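Local coordinates for protein DUTPase (Staphylococcus phage 11, PDB 4GV8) that hydrolyses dUTP to dUMP and pyrophosphate as a trimeric, jelly-roll dUTPase carrying a species-specific insert, at residues I29-T34 / Y126-G131. Numbering follows the deposited sequence.
Sequences IFSAET and YQINEG
Phe30 presents the edge of its ring to the backbone of Gly131, whose O lies near the ring plane, 3.3 Å from CD1 of Phe30. Next along, the O of Ser31 accepts the Gly131 N-H at 2.8 Å in a nearly straight bond, with the donor tilted 28° off the carbonyl plane. The backbone of Gly131 would jam a CB against the preceding carbonyl, which suits glycine. The Ser31 side chain points at the second segment: OG, anti to its own backbone N (chi1 -178°), rests on the CG2 branch of Ile128 while giving its proton to the O of Glu33 at 2.6 Å, in the carbonyl plane on a lone pair. Glu33 sends its carboxylate elsewhere, OE2 accepting the N-H of Lys46. Thr34 uses both branches: OG1 takes the Glu130 N-H at 2.9 Å, almost linearly (173°), while CG2 sits 3.5 Å from OD1 of Asn129, an oxygen also gripped by NE2 of Gln127. CA of Thr34 also makes a CA-H...O contact with the O of Ile128 (3.1 Å). Two turns of the dUTPase jelly-roll are clasped together here, a join within the fold and not part of the nucleotide pocket; the Phe30 side chain is about 10 Å from the bound nucleotide analogue. Strand 26-30 pairs antiparallel with 133-141 in the large sheet, strand 35-37 with 126-128 in a separate two-stranded one, and Ile45 of strand 42-46 packs against Ser31 and Glu33.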
ATOM      1  N   ILE B  29       9.681  -1.944  13.914  1.00 44.16           N
ATOM      2  CA  ILE B  29       9.945  -3.357  13.810  1.00 44.40           C
ATOM      3  C   ILE B  29      11.335  -3.504  13.176  1.00 46.75           C
ATOM      4  O   ILE B  29      11.653  -2.806  12.196  1.00 42.11           O
ATOM      5  CB  ILE B  29       8.897  -4.052  12.910  1.00 44.69           C
ATOM      6  CG1 ILE B  29       7.497  -3.950  13.496  1.00 50.22           C
ATOM      7  CG2 ILE B  29       9.256  -5.505  12.721  1.00 48.61           C
ATOM      8  CD1 ILE B  29       7.264  -4.931  14.654  1.00 48.43           C
ATOM      9  N   PHE B  30      12.114  -4.461  13.712  1.00 45.05           N
ATOM     10  CA  PHE B  30      13.519  -4.658  13.342  1.00 43.69           C
ATOM     11  C   PHE B  30      13.743  -5.957  12.607  1.00 44.66           C
ATOM     12  O   PHE B  30      13.118  -6.962  12.905  1.00 43.35           O
ATOM     13  CB  PHE B  30      14.442  -4.582  14.575  1.00 45.89           C
ATOM     14  CG  PHE B  30      14.268  -3.337  15.393  1.00 43.53           C
ATOM     15  CD1 PHE B  30      15.095  -2.254  15.208  1.00 45.97           C
ATOM     16  CD2 PHE B  30      13.270  -3.266  16.358  1.00 46.18           C
ATOM     17  CE1 PHE B  30      14.933  -1.107  15.938  1.00 47.98           C
ATOM     18  CE2 PHE B  30      13.083  -2.104  17.091  1.00 45.74           C
ATOM     19  CZ  PHE B  30      13.906  -1.023  16.879  1.00 47.74           C
ATOM     20  N   SER B  31      14.667  -5.923  11.648  1.00 48.34           N
ATOM     21  CA  SER B  31      15.068  -7.117  10.933  1.00 48.90           C
ATOM     22  C   SER B  31      15.850  -8.077  11.863  1.00 48.34           C
ATOM     23  O   SER B  31      16.704  -7.644  12.609  1.00 46.55           O
ATOM     24  CB  SER B  31      15.939  -6.755   9.720  1.00 47.75           C
ATOM     25  OG  SER B  31      16.277  -7.921   8.999  1.00 45.44           O
ATOM     26  N   ALA B  32      15.519  -9.366  11.805  1.00 46.98           N
ATOM     27  CA  ALA B  32      16.286 -10.400  12.456  1.00 51.21           C
ATOM     28  C   ALA B  32      17.267 -11.023  11.464  1.00 50.20           C
ATOM     29  O   ALA B  32      17.910 -12.002  11.816  1.00 52.80           O
ATOM     30  CB  ALA B  32      15.364 -11.478  13.001  1.00 50.90           C
ATOM     31  N   GLU B  33      17.351 -10.481  10.241  1.00 53.09           N
ATOM     32  CA  GLU B  33      18.227 -11.052   9.204  1.00 55.96           C
ATOM     33  C   GLU B  33      19.036 -10.039   8.422  1.00 52.27           C
ATOM     34  O   GLU B  33      18.629  -8.862   8.261  1.00 51.96           O
ATOM     35  CB  GLU B  33      17.507 -12.059   8.252  1.00 60.05           C
ATOM     36  CG  GLU B  33      16.402 -11.566   7.349  1.00 64.06           C
ATOM     37  CD  GLU B  33      15.877 -12.649   6.386  1.00 64.25           C
ATOM     38  OE1 GLU B  33      16.441 -12.809   5.252  1.00 66.09           O
ATOM     39  OE2 GLU B  33      14.867 -13.323   6.740  1.00 60.23           O
ATOM     40  N   THR B  34      20.220 -10.507   7.990  1.00 48.97           N
ATOM     41  CA  THR B  34      21.087  -9.778   7.085  1.00 53.17           C
ATOM     42  C   THR B  34      20.921 -10.424   5.728  1.00 52.77           C
ATOM     43  O   THR B  34      21.150 -11.618   5.577  1.00 48.12           O
ATOM     44  CB  THR B  34      22.552  -9.802   7.544  1.00 55.42           C
ATOM     45  OG1 THR B  34      22.648  -9.112   8.803  1.00 53.88           O
ATOM     46  CG2 THR B  34      23.441  -9.132   6.535  1.00 49.88           C
ATOM     47  N   TYR B 126      20.897  -3.331  -2.307  1.00 43.75           N
ATOM     48  CA  TYR B 126      20.817  -2.956  -0.872  1.00 40.97           C
ATOM     49  C   TYR B 126      21.284  -4.110   0.007  1.00 44.65           C
ATOM     50  O   TYR B 126      21.080  -5.292  -0.331  1.00 45.10           O
ATOM     51  CB  TYR B 126      19.368  -2.603  -0.459  1.00 42.12           C
ATOM     52  CG  TYR B 126      18.951  -1.264  -1.020  1.00 37.40           C
ATOM     53  CD1 TYR B 126      19.053  -0.110  -0.249  1.00 40.92           C
ATOM     54  CD2 TYR B 126      18.530  -1.164  -2.290  1.00 37.14           C
ATOM     55  CE1 TYR B 126      18.703   1.114  -0.739  1.00 37.95           C
ATOM     56  CE2 TYR B 126      18.200   0.055  -2.840  1.00 43.99           C
ATOM     57  CZ  TYR B 126      18.299   1.199  -2.066  1.00 42.01           C
ATOM     58  OH  TYR B 126      17.931   2.399  -2.593  1.00 40.48           O
ATOM     59  N   GLN B 127      21.931  -3.778   1.125  1.00 47.49           N
ATOM     60  CA  GLN B 127      22.090  -4.758   2.187  1.00 49.08           C
ATOM     61  C   GLN B 127      21.253  -4.335   3.429  1.00 48.07           C
ATOM     62  O   GLN B 127      21.387  -3.233   3.979  1.00 49.05           O
ATOM     63  CB  GLN B 127      23.545  -4.991   2.562  1.00 49.17           C
ATOM     64  CG  GLN B 127      23.691  -6.202   3.503  1.00 55.68           C
ATOM     65  CD  GLN B 127      25.120  -6.557   3.670  1.00 65.86           C
ATOM     66  OE1 GLN B 127      25.787  -6.846   2.687  1.00 63.74           O
ATOM     67  NE2 GLN B 127      25.636  -6.456   4.907  1.00 67.17           N
ATOM     68  N   ILE B 128      20.301  -5.192   3.748  1.00 46.26           N
ATOM     69  CA  ILE B 128      19.478  -5.077   4.943  1.00 48.77           C
ATOM     70  C   ILE B 128      20.269  -5.881   5.993  1.00 45.79           C
ATOM     71  O   ILE B 128      20.722  -7.014   5.748  1.00 47.39           O
ATOM     72  CB  ILE B 128      18.085  -5.732   4.714  1.00 49.32           C
ATOM     73  CG1 ILE B 128      17.306  -4.942   3.660  1.00 51.12           C
ATOM     74  CG2 ILE B 128      17.295  -5.908   6.016  1.00 45.35           C
ATOM     75  CD1 ILE B 128      16.369  -5.812   2.869  1.00 49.91           C
ATOM     76  N   ASN B 129      20.479  -5.255   7.117  1.00 46.33           N
ATOM     77  CA  ASN B 129      21.264  -5.829   8.194  1.00 51.23           C
ATOM     78  C   ASN B 129      20.372  -6.137   9.345  1.00 49.01           C
ATOM     79  O   ASN B 129      19.410  -5.399   9.651  1.00 43.58           O
ATOM     80  CB  ASN B 129      22.376  -4.875   8.603  1.00 51.37           C
ATOM     81  CG  ASN B 129      23.363  -4.676   7.484  1.00 51.35           C
ATOM     82  OD1 ASN B 129      23.917  -5.645   6.959  1.00 58.72           O
ATOM     83  ND2 ASN B 129      23.511  -3.449   7.045  1.00 52.62           N
ATOM     84  N   GLU B 130      20.668  -7.278   9.940  1.00 53.98           N
ATOM     85  CA  GLU B 130      20.121  -7.673  11.220  1.00 55.48           C
ATOM     86  C   GLU B 130      20.121  -6.408  12.089  1.00 50.59           C
ATOM     87  O   GLU B 130      21.137  -5.724  12.151  1.00 47.60           O
ATOM     88  CB  GLU B 130      21.041  -8.789  11.788  1.00 66.88           C
ATOM     89  CG  GLU B 130      20.476  -9.628  12.929  1.00 73.77           C
ATOM     90  CD  GLU B 130      20.442  -8.886  14.243  1.00 81.43           C
ATOM     91  OE1 GLU B 130      21.396  -8.124  14.515  1.00 90.62           O
ATOM     92  OE2 GLU B 130      19.462  -9.062  15.002  1.00 78.34           O
ATOM     93  N   GLY B 131      18.980  -6.030  12.682  1.00 49.75           N
ATOM     94  CA  GLY B 131      18.921  -4.849  13.584  1.00 47.93           C
ATOM     95  C   GLY B 131      18.329  -3.607  12.918  1.00 52.87           C
ATOM     96  O   GLY B 131      17.956  -2.643  13.596  1.00 46.77           O
TER